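Local coordinates for protein VP5 (Halorubrum pleomorphic virus 6, PDB 6QGL) that is a viral envelope protein that probably mediates fusion of the viral membrane with that of its haloarchaeal host, at residues S53-K58 with D222-M227; F119-N124 with T179-L184; R128-M133 with Y147-G152. All coordinates share one frame; numbering follows the deposited sequence.

Interaction 1: S53-K58 with D222-M227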
loop_
_atom_site.group_PDB
_atom_site.type_symbol
_atom_site.label_atom_id
_atom_site.label_comp_id
_atom_site.label_asym_id
_atom_site.label_seq_id
_atom_site.Cartn_x
_atom_site.Cartn_y
_atom_site.Cartn_z
ATOM N N SER A 53 -15.368 6.231 -4.306
ATOM C CA SER A 53 -14.364 7.118 -3.713
ATOM C C SER A 53 -13.833 6.547 -2.401
ATOM O O SER A 53 -12.625 6.603 -2.162
ATOM C CB SER A 53 -14.932 8.515 -3.492
ATOM O OG SER A 53 -15.105 9.188 -4.726
ATOM N N VAL A 54 -14.732 5.975 -1.569
ATOM C CA VAL A 54 -14.393 5.350 -0.286
ATOM C C VAL A 54 -13.504 4.119 -0.539
ATOM O O VAL A 54 -12.442 3.998 0.078
ATOM C CB VAL A 54 -15.664 5.022 0.547
ATOM C CG1 VAL A 54 -15.354 4.081 1.708
ATOM C CG2 VAL A 54 -16.331 6.297 1.051
ATOM N N VAL A 55 -13.922 3.241 -1.478
ATOM C CA VAL A 55 -13.186 2.034 -1.868
ATOM C C VAL A 55 -11.781 2.415 -2.356
ATOM O O VAL A 55 -10.804 1.841 -1.870
ATOM C CB VAL A 55 -13.982 1.159 -2.879
ATOM C CG1 VAL A 55 -13.111 0.067 -3.495
ATOM C CG2 VAL A 55 -15.208 0.542 -2.217
ATOM N N LYS A 56 -11.683 3.428 -3.248
ATOM C CA LYS A 56 -10.420 3.947 -3.789
ATOM C C LYS A 56 -9.520 4.493 -2.671
ATOM O O LYS A 56 -8.344 4.140 -2.634
ATOM C CB LYS A 56 -10.683 5.018 -4.863
ATOM C CG LYS A 56 -9.453 5.439 -5.661
ATOM C CD LYS A 56 -9.779 6.563 -6.644
ATOM C CE LYS A 56 -8.587 7.007 -7.460
ATOM N NZ LYS A 56 -7.628 7.819 -6.664
ATOM N N ARG A 57 -10.077 5.321 -1.755
ATOM C CA ARG A 57 -9.341 5.895 -0.622
ATOM C C ARG A 57 -8.815 4.818 0.315
ATOM O O ARG A 57 -7.648 4.877 0.691
ATOM C CB ARG A 57 -10.196 6.916 0.158
ATOM C CG ARG A 57 -9.479 7.613 1.337
ATOM C CD ARG A 57 -8.336 8.535 0.926
ATOM N NE ARG A 57 -8.799 9.616 0.056
ATOM C CZ ARG A 57 -8.005 10.477 -0.571
ATOM N NH1 ARG A 57 -6.688 10.399 -0.429
ATOM N NH2 ARG A 57 -8.520 11.420 -1.345
ATOM N N LYS A 58 -9.667 3.838 0.683
ATOM C CA LYS A 58 -9.273 2.742 1.565
ATOM C C LYS A 58 -8.153 1.923 0.927
ATOM O O LYS A 58 -7.147 1.678 1.583
ATOM C CB LYS A 58 -10.467 1.852 1.941
ATOM C CG LYS A 58 -10.160 0.957 3.137
ATOM C CD LYS A 58 -11.133 -0.187 3.289
ATOM C CE LYS A 58 -10.612 -1.165 4.313
ATOM N NZ LYS A 58 -11.651 -2.146 4.712
ATOM N N ASP A 222 -21.450 1.905 2.396
ATOM C CA ASP A 222 -21.811 0.821 1.476
ATOM C C ASP A 222 -21.066 -0.493 1.823
ATOM O O ASP A 222 -20.388 -1.083 0.979
ATOM C CB ASP A 222 -21.612 1.266 0.007
ATOM C CG ASP A 222 -22.177 0.333 -1.047
ATOM O OD1 ASP A 222 -23.328 -0.131 -0.879
ATOM O OD2 ASP A 222 -21.479 0.085 -2.051
ATOM N N GLY A 223 -21.155 -0.887 3.096
ATOM C CA GLY A 223 -20.530 -2.100 3.621
ATOM C C GLY A 223 -19.028 -2.059 3.840
ATOM O O GLY A 223 -18.472 -2.994 4.426
ATOM N N THR A 224 -18.355 -0.984 3.375
ATOM C CA THR A 224 -16.909 -0.794 3.500
ATOM C C THR A 224 -16.588 -0.037 4.780
ATOM O O THR A 224 -17.104 1.062 4.987
ATOM C CB THR A 224 -16.355 -0.075 2.252
ATOM O OG1 THR A 224 -16.712 -0.810 1.081
ATOM C CG2 THR A 224 -14.844 0.126 2.298
ATOM N N GLN A 225 -15.722 -0.622 5.623
ATOM C CA GLN A 225 -15.257 -0.014 6.868
ATOM C C GLN A 225 -13.901 0.620 6.602
ATOM O O GLN A 225 -12.988 -0.065 6.145
ATOM C CB GLN A 225 -15.133 -1.057 7.997
ATOM C CG GLN A 225 -16.458 -1.643 8.478
ATOM C CD GLN A 225 -16.322 -2.744 9.514
ATOM O OE1 GLN A 225 -17.319 -3.279 10.003
ATOM N NE2 GLN A 225 -15.102 -3.122 9.880
ATOM N N TYR A 226 -13.772 1.929 6.850
ATOM C CA TYR A 226 -12.511 2.648 6.665
ATOM C C TYR A 226 -12.326 3.675 7.778
ATOM O O TYR A 226 -13.186 3.754 8.656
ATOM C CB TYR A 226 -12.373 3.223 5.231
ATOM C CG TYR A 226 -13.022 4.567 4.971
ATOM C CD1 TYR A 226 -14.397 4.745 5.104
ATOM C CD2 TYR A 226 -12.272 5.637 4.484
ATOM C CE1 TYR A 226 -15.000 5.973 4.836
ATOM C CE2 TYR A 226 -12.866 6.865 4.199
ATOM C CZ TYR A 226 -14.231 7.028 4.376
ATOM O OH TYR A 226 -14.814 8.241 4.094
ATOM N N MET A 227 -11.183 4.411 7.785
ATOM C CA MET A 227 -10.805 5.385 8.822
ATOM C C MET A 227 -10.686 4.678 10.177
ATOM O O MET A 227 -10.954 5.288 11.214
ATOM C CB MET A 227 -11.846 6.507 8.941
ATOM C CG MET A 227 -11.748 7.569 7.902
ATOM S SD MET A 227 -13.221 8.611 8.028
ATOM C CE MET A 227 -12.862 9.527 9.532
#
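A two-stranded antiparallel hairpin, 219-221 with 224-226, packs its second strand against helix 43-66. The short axes of 53-58 and 224-226 run at 48° and approach to 9.1 Å. The tight part is the Y226 ring. V54 lies over one face in a CH-pi contact, its CG1 3.8 Å from the ring centroid. CG1 is anti to the backbone N (chi1 166°), which turns it to the ring. M227 CG lies over the opposite face, so the ring is sandwiched between aliphatic groups. With CG between its own backbone N and carbonyl carbon (chi1 84°), the Y226 ring turns one face to V54. R57 CG comes near CE2, but its guanidinium leads away to E129 and the V32 carbonyl.

The looser, more exposed side is built by V55, T224 and K58. V55 CG2 reaches T224 OG1 only at 3.9 Å. K58 runs out extended, its CG against Y226 CB and its CD 3.9 Å from T224 CG2. This aliphatic run covers the flank of the strand before the charge is reached. The tip ends in the one hydrogen bond between the segments: K58 NZ meets Q225 O at 2.9 Å, in the carbonyl plane.

Interaction 2: F119-N124 with T179-L184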
loop_
_atom_site.group_PDB
_atom_site.type_symbol
_atom_site.label_atom_id
_atom_site.label_comp_id
_atom_site.label_asym_id
_atom_site.label_seq_id
_atom_site.Cartn_x
_atom_site.Cartn_y
_atom_site.Cartn_z
ATOM N N PHE A 119 2.612 10.529 6.704
ATOM C CA PHE A 119 1.602 9.709 7.358
ATOM C C PHE A 119 0.387 10.550 7.778
ATOM O O PHE A 119 -0.737 10.199 7.413
ATOM C CB PHE A 119 2.221 8.953 8.549
ATOM C CG PHE A 119 1.265 8.087 9.328
ATOM C CD1 PHE A 119 0.767 6.908 8.784
ATOM C CD2 PHE A 119 0.880 8.437 10.617
ATOM C CE1 PHE A 119 -0.127 6.112 9.504
ATOM C CE2 PHE A 119 -0.002 7.631 11.342
ATOM C CZ PHE A 119 -0.495 6.472 10.781
ATOM N N TYR A 120 0.612 11.673 8.497
ATOM C CA TYR A 120 -0.475 12.558 8.936
ATOM C C TYR A 120 -1.140 13.295 7.780
ATOM O O TYR A 120 -2.338 13.570 7.858
ATOM C CB TYR A 120 -0.017 13.547 10.019
ATOM C CG TYR A 120 0.601 12.916 11.246
ATOM C CD1 TYR A 120 0.057 11.770 11.818
ATOM C CD2 TYR A 120 1.697 13.503 11.871
ATOM C CE1 TYR A 120 0.625 11.187 12.946
ATOM C CE2 TYR A 120 2.270 12.932 13.004
ATOM C CZ TYR A 120 1.728 11.777 13.539
ATOM O OH TYR A 120 2.293 11.214 14.652
ATOM N N LYS A 121 -0.379 13.594 6.704
ATOM C CA LYS A 121 -0.902 14.250 5.503
ATOM C C LYS A 121 -1.964 13.377 4.836
ATOM O O LYS A 121 -3.000 13.908 4.435
ATOM C CB LYS A 121 0.221 14.589 4.508
ATOM C CG LYS A 121 0.609 16.065 4.501
ATOM C CD LYS A 121 1.981 16.327 3.883
ATOM C CE LYS A 121 2.040 16.278 2.372
ATOM N NZ LYS A 121 3.445 16.214 1.888
ATOM N N SER A 122 -1.726 12.044 4.750
ATOM C CA SER A 122 -2.673 11.101 4.144
ATOM C C SER A 122 -3.940 10.923 4.988
ATOM O O SER A 122 -5.015 10.727 4.416
ATOM C CB SER A 122 -2.011 9.762 3.823
ATOM O OG SER A 122 -1.902 8.918 4.955
ATOM N N TRP A 123 -3.823 11.028 6.335
ATOM C CA TRP A 123 -4.969 10.967 7.248
ATOM C C TRP A 123 -5.821 12.210 7.009
ATOM O O TRP A 123 -7.028 12.093 6.810
ATOM C CB TRP A 123 -4.525 10.897 8.725
ATOM C CG TRP A 123 -5.616 11.243 9.701
ATOM C CD1 TRP A 123 -5.818 12.448 10.312
ATOM C CD2 TRP A 123 -6.701 10.400 10.108
ATOM N NE1 TRP A 123 -6.950 12.399 11.091
ATOM C CE2 TRP A 123 -7.498 11.147 11.006
ATOM C CE3 TRP A 123 -7.059 9.069 9.829
ATOM C CZ2 TRP A 123 -8.644 10.616 11.609
ATOM C CZ3 TRP A 123 -8.188 8.544 10.434
ATOM C CH2 TRP A 123 -8.973 9.317 11.302
ATOM N N ASN A 124 -5.173 13.395 7.000
ATOM C CA ASN A 124 -5.804 14.691 6.766
ATOM C C ASN A 124 -6.597 14.711 5.476
ATOM O O ASN A 124 -7.726 15.198 5.481
ATOM C CB ASN A 124 -4.765 15.811 6.784
ATOM C CG ASN A 124 -4.274 16.168 8.174
ATOM O OD1 ASN A 124 -4.728 15.637 9.200
ATOM N ND2 ASN A 124 -3.338 17.095 8.236
ATOM N N THR A 179 9.514 22.294 14.176
ATOM C CA THR A 179 8.343 22.855 13.495
ATOM C C THR A 179 7.041 22.245 14.020
ATOM O O THR A 179 7.062 21.183 14.646
ATOM C CB THR A 179 8.447 22.683 11.962
ATOM O OG1 THR A 179 8.362 21.301 11.617
ATOM C CG2 THR A 179 9.700 23.318 11.368
ATOM N N ASN A 180 5.909 22.915 13.745
ATOM C CA ASN A 180 4.580 22.442 14.127
ATOM C C ASN A 180 3.814 21.988 12.897
ATOM O O ASN A 180 3.889 22.636 11.849
ATOM C CB ASN A 180 3.785 23.534 14.858
ATOM C CG ASN A 180 4.355 23.998 16.178
ATOM O OD1 ASN A 180 4.237 25.172 16.536
ATOM N ND2 ASN A 180 4.972 23.104 16.948
ATOM N N PHE A 181 3.074 20.878 13.027
ATOM C CA PHE A 181 2.234 20.345 11.959
ATOM C C PHE A 181 0.787 20.294 12.429
ATOM O O PHE A 181 0.518 19.887 13.563
ATOM C CB PHE A 181 2.709 18.953 11.501
ATOM C CG PHE A 181 1.929 18.374 10.340
ATOM C CD1 PHE A 181 2.214 18.750 9.034
ATOM C CD2 PHE A 181 0.909 17.455 10.556
ATOM C CE1 PHE A 181 1.479 18.230 7.964
ATOM C CE2 PHE A 181 0.168 16.948 9.487
ATOM C CZ PHE A 181 0.467 17.327 8.198
ATOM N N THR A 182 -0.142 20.704 11.557
ATOM C CA THR A 182 -1.563 20.678 11.870
ATOM C C THR A 182 -2.167 19.335 11.461
ATOM O O THR A 182 -2.363 19.071 10.269
ATOM C CB THR A 182 -2.299 21.902 11.291
ATOM O OG1 THR A 182 -1.711 23.096 11.803
ATOM C CG2 THR A 182 -3.781 21.899 11.620
ATOM N N LEU A 183 -2.438 18.488 12.461
ATOM C CA LEU A 183 -3.100 17.198 12.294
ATOM C C LEU A 183 -4.590 17.464 12.496
ATOM O O LEU A 183 -4.966 18.198 13.414
ATOM C CB LEU A 183 -2.575 16.179 13.329
ATOM C CG LEU A 183 -3.299 14.825 13.449
ATOM C CD1 LEU A 183 -2.974 13.907 12.281
ATOM C CD2 LEU A 183 -2.957 14.145 14.751
ATOM N N LEU A 184 -5.433 16.910 11.619
ATOM C CA LEU A 184 -6.871 17.117 11.741
ATOM C C LEU A 184 -7.489 16.033 12.602
ATOM O O LEU A 184 -7.343 14.847 12.306
ATOM C CB LEU A 184 -7.565 17.203 10.366
ATOM C CG LEU A 184 -7.117 18.325 9.417
ATOM C CD1 LEU A 184 -7.747 18.161 8.057
ATOM C CD2 LEU A 184 -7.433 19.707 9.976
#
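N124 has CG anti to its carbonyl carbon (chi1 -75°), and chi2 of -3° turns its amide to the strand. W123 has CG anti to the backbone N (chi1 163°), which carries the indole to the end of the same strand segment. Together they grip the strand backbone at T182 and L184.

The N124 amide works in both directions. ND2 donates to T182 O at 3.0 Å, in the carbonyl plane. OD1 accepts from L184 N at 2.8 Å, with that donor above the amide carbonyl plane. These two bonds fix the rotation of the amide and satisfy polar atoms of a buried residue. W123 NE1 gives a third bond, to L184 O at 2.8 Å. The acceptor lies in the indole plane, and NE1 lies nearly on the extension of the C=O bond.

Apolar groups fill in beside these bonds. F181 meets the N124 amide tip to tip, the two planes almost parallel. Its CE2 lies 3.4 Å from Y120 CB, and K121 CG comes to the ring edge. L183 CD1 fits between the two aromatic residues, 3.7 Å from Y120 CD1 and 3.8 Å from W123 CD1.

The contact sets strand 180-189, second in a four-stranded antiparallel sheet, against the long helix 97-140. Strand 166-174 pairs with it through F181 and L183. W232 of helix 229-257 meets W123 edge-to-face, and Y120 OH bonds E236 of that helix.

Interaction 3: R128-M133 with Y147-G152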
loop_
_atom_site.group_PDB
_atom_site.type_symbol
_atom_site.label_atom_id
_atom_site.label_comp_id
_atom_site.label_asym_id
_atom_site.label_seq_id
_atom_site.Cartn_x
_atom_site.Cartn_y
_atom_site.Cartn_z
ATOM N N ARG A 128 -10.510 15.102 5.121
ATOM C CA ARG A 128 -10.972 16.263 4.340
ATOM C C ARG A 128 -11.924 15.816 3.247
ATOM O O ARG A 128 -12.877 16.533 2.946
ATOM C CB ARG A 128 -9.804 17.012 3.681
ATOM C CG ARG A 128 -9.181 18.068 4.559
ATOM C CD ARG A 128 -8.410 19.134 3.783
ATOM N NE ARG A 128 -7.188 18.671 3.106
ATOM C CZ ARG A 128 -6.004 18.535 3.692
ATOM N NH1 ARG A 128 -4.966 18.084 3.004
ATOM N NH2 ARG A 128 -5.859 18.808 4.980
ATOM N N GLU A 129 -11.641 14.644 2.634
ATOM C CA GLU A 129 -12.452 14.042 1.578
ATOM C C GLU A 129 -13.823 13.689 2.129
ATOM O O GLU A 129 -14.818 14.037 1.499
ATOM C CB GLU A 129 -11.761 12.803 0.990
ATOM C CG GLU A 129 -12.490 12.160 -0.176
ATOM C CD GLU A 129 -11.816 10.909 -0.699
ATOM O OE1 GLU A 129 -11.668 9.942 0.084
ATOM O OE2 GLU A 129 -11.435 10.895 -1.891
ATOM N N LEU A 130 -13.880 13.039 3.317
ATOM C CA LEU A 130 -15.147 12.685 3.961
ATOM C C LEU A 130 -16.014 13.927 4.152
ATOM O O LEU A 130 -17.199 13.877 3.834
ATOM C CB LEU A 130 -14.944 11.931 5.291
ATOM C CG LEU A 130 -16.216 11.550 6.082
ATOM C CD1 LEU A 130 -17.164 10.679 5.261
ATOM C CD2 LEU A 130 -15.870 10.859 7.368
ATOM N N GLU A 131 -15.406 15.047 4.600
ATOM C CA GLU A 131 -16.098 16.323 4.770
ATOM C C GLU A 131 -16.636 16.839 3.435
ATOM O O GLU A 131 -17.784 17.284 3.380
ATOM C CB GLU A 131 -15.179 17.366 5.431
ATOM C CG GLU A 131 -15.866 18.690 5.756
ATOM C CD GLU A 131 -17.027 18.639 6.735
ATOM O OE1 GLU A 131 -17.178 17.615 7.438
ATOM O OE2 GLU A 131 -17.788 19.629 6.806
ATOM N N ALA A 132 -15.818 16.756 2.362
ATOM C CA ALA A 132 -16.207 17.188 1.015
ATOM C C ALA A 132 -17.364 16.333 0.489
ATOM O O ALA A 132 -18.271 16.866 -0.154
ATOM C CB ALA A 132 -15.020 17.117 0.067
ATOM N N MET A 133 -17.342 15.015 0.793
ATOM C CA MET A 133 -18.385 14.056 0.414
ATOM C C MET A 133 -19.663 14.350 1.202
ATOM O O MET A 133 -20.750 14.327 0.627
ATOM C CB MET A 133 -17.915 12.610 0.643
ATOM C CG MET A 133 -16.827 12.167 -0.318
ATOM S SD MET A 133 -16.589 10.373 -0.383
ATOM C CE MET A 133 -15.659 10.102 1.111
ATOM N N TYR A 147 -25.865 7.539 4.730
ATOM C CA TYR A 147 -25.155 6.822 3.680
ATOM C C TYR A 147 -23.638 7.051 3.736
ATOM O O TYR A 147 -22.877 6.097 3.554
ATOM C CB TYR A 147 -25.705 7.165 2.277
ATOM C CG TYR A 147 -25.046 6.342 1.190
ATOM C CD1 TYR A 147 -25.482 5.051 0.906
ATOM C CD2 TYR A 147 -23.921 6.814 0.515
ATOM C CE1 TYR A 147 -24.834 4.261 -0.042
ATOM C CE2 TYR A 147 -23.262 6.031 -0.429
ATOM C CZ TYR A 147 -23.730 4.759 -0.713
ATOM O OH TYR A 147 -23.104 3.989 -1.659
ATOM N N ILE A 148 -23.209 8.315 3.939
ATOM C CA ILE A 148 -21.804 8.733 3.914
ATOM C C ILE A 148 -21.149 8.830 5.317
ATOM O O ILE A 148 -19.936 8.643 5.426
ATOM C CB ILE A 148 -21.674 10.053 3.087
ATOM C CG1 ILE A 148 -20.214 10.334 2.650
ATOM C CG2 ILE A 148 -22.304 11.270 3.785
ATOM C CD1 ILE A 148 -19.606 9.319 1.669
ATOM N N THR A 149 -21.925 9.136 6.369
ATOM C CA THR A 149 -21.386 9.216 7.728
ATOM C C THR A 149 -22.161 8.271 8.637
ATOM O O THR A 149 -23.192 8.654 9.196
ATOM C CB THR A 149 -21.329 10.663 8.257
ATOM O OG1 THR A 149 -22.639 11.226 8.266
ATOM C CG2 THR A 149 -20.359 11.552 7.492
ATOM N N ASP A 150 -21.689 7.019 8.744
ATOM C CA ASP A 150 -22.297 6.008 9.610
ATOM C C ASP A 150 -21.262 5.536 10.621
ATOM O O ASP A 150 -20.307 4.842 10.261
ATOM C CB ASP A 150 -22.889 4.829 8.809
ATOM C CG ASP A 150 -23.581 3.755 9.641
ATOM O OD1 ASP A 150 -23.665 3.915 10.884
ATOM O OD2 ASP A 150 -24.043 2.758 9.052
ATOM N N PHE A 151 -21.454 5.930 11.883
ATOM C CA PHE A 151 -20.547 5.584 12.975
ATOM C C PHE A 151 -21.180 4.563 13.918
ATOM O O PHE A 151 -20.606 4.246 14.957
ATOM C CB PHE A 151 -20.034 6.862 13.683
ATOM C CG PHE A 151 -19.171 7.691 12.749
ATOM C CD1 PHE A 151 -19.748 8.487 11.763
ATOM C CD2 PHE A 151 -17.786 7.576 12.769
ATOM C CE1 PHE A 151 -18.957 9.200 10.859
ATOM C CE2 PHE A 151 -16.995 8.288 11.864
ATOM C CZ PHE A 151 -17.587 9.084 10.906
ATOM N N GLY A 152 -22.331 4.025 13.518
ATOM C CA GLY A 152 -23.047 3.014 14.286
ATOM C C GLY A 152 -24.520 3.314 14.451
ATOM O O GLY A 152 -25.357 2.429 14.249
#
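The contact belongs to the turn at the end of a long helix. After helix 97-140 the chain turns through short helix 145-148, and the loop that follows leads across the long helix and away from it. The meeting is buried and made by apolar side chains. I148 is its centre. Its CG1 is anti to the backbone N (chi1 -163°), and this branch reaches the helix. M133 crosses it at about a right angle. I148 CD1 lies 3.8 Å from M133 SD, while CG1 is the same distance from M133 CB. The thioether thus lies against the tip of the isoleucine.

L130 stands one turn earlier and meets the loop with both branches. CD1 touches the backbone at I148 O, 3.4 Å away, and packs against T149 CG2 at 4.0 Å. CD2 reaches the edge of the F151 ring, 4.3 Å from CZ. The I148 carbonyl is bonded by N219 ND2, and D150 N bonds N219 OD1, so one asparagine holds the loop from both sides of T149. T149 OG1 turns back to L145 O. H188 stacks on the F151 ring.

Beyond the apolar patch, D150 OD1 accepts from G152 N at 3.0 Å. The bond, between an aspartate side chain and the backbone N two residues on, is typical of an Asx turn.

From the N terminus, helix 43-66 comes first, and interaction 1 closes the longest loop, bringing residues 222-227 back to it. The other two contacts lie within that loop. Interaction 2 joins the middle of helix 97-140 to the four-stranded sheet. Interaction 3, the shortest closure, lies inside the loop of interaction 2 and folds the chain back on the same helix. No two of the loops cross. Interactions 1 and 3 are neighbours, about 10 Å between centres, linked by the R57-E129 salt bridge and by L130 against M227 and Y226. Interaction 2 meets interaction 1 where W123 touches M227. Helix 97-140 thus ties helix 43-66, the hairpin and the sheet together.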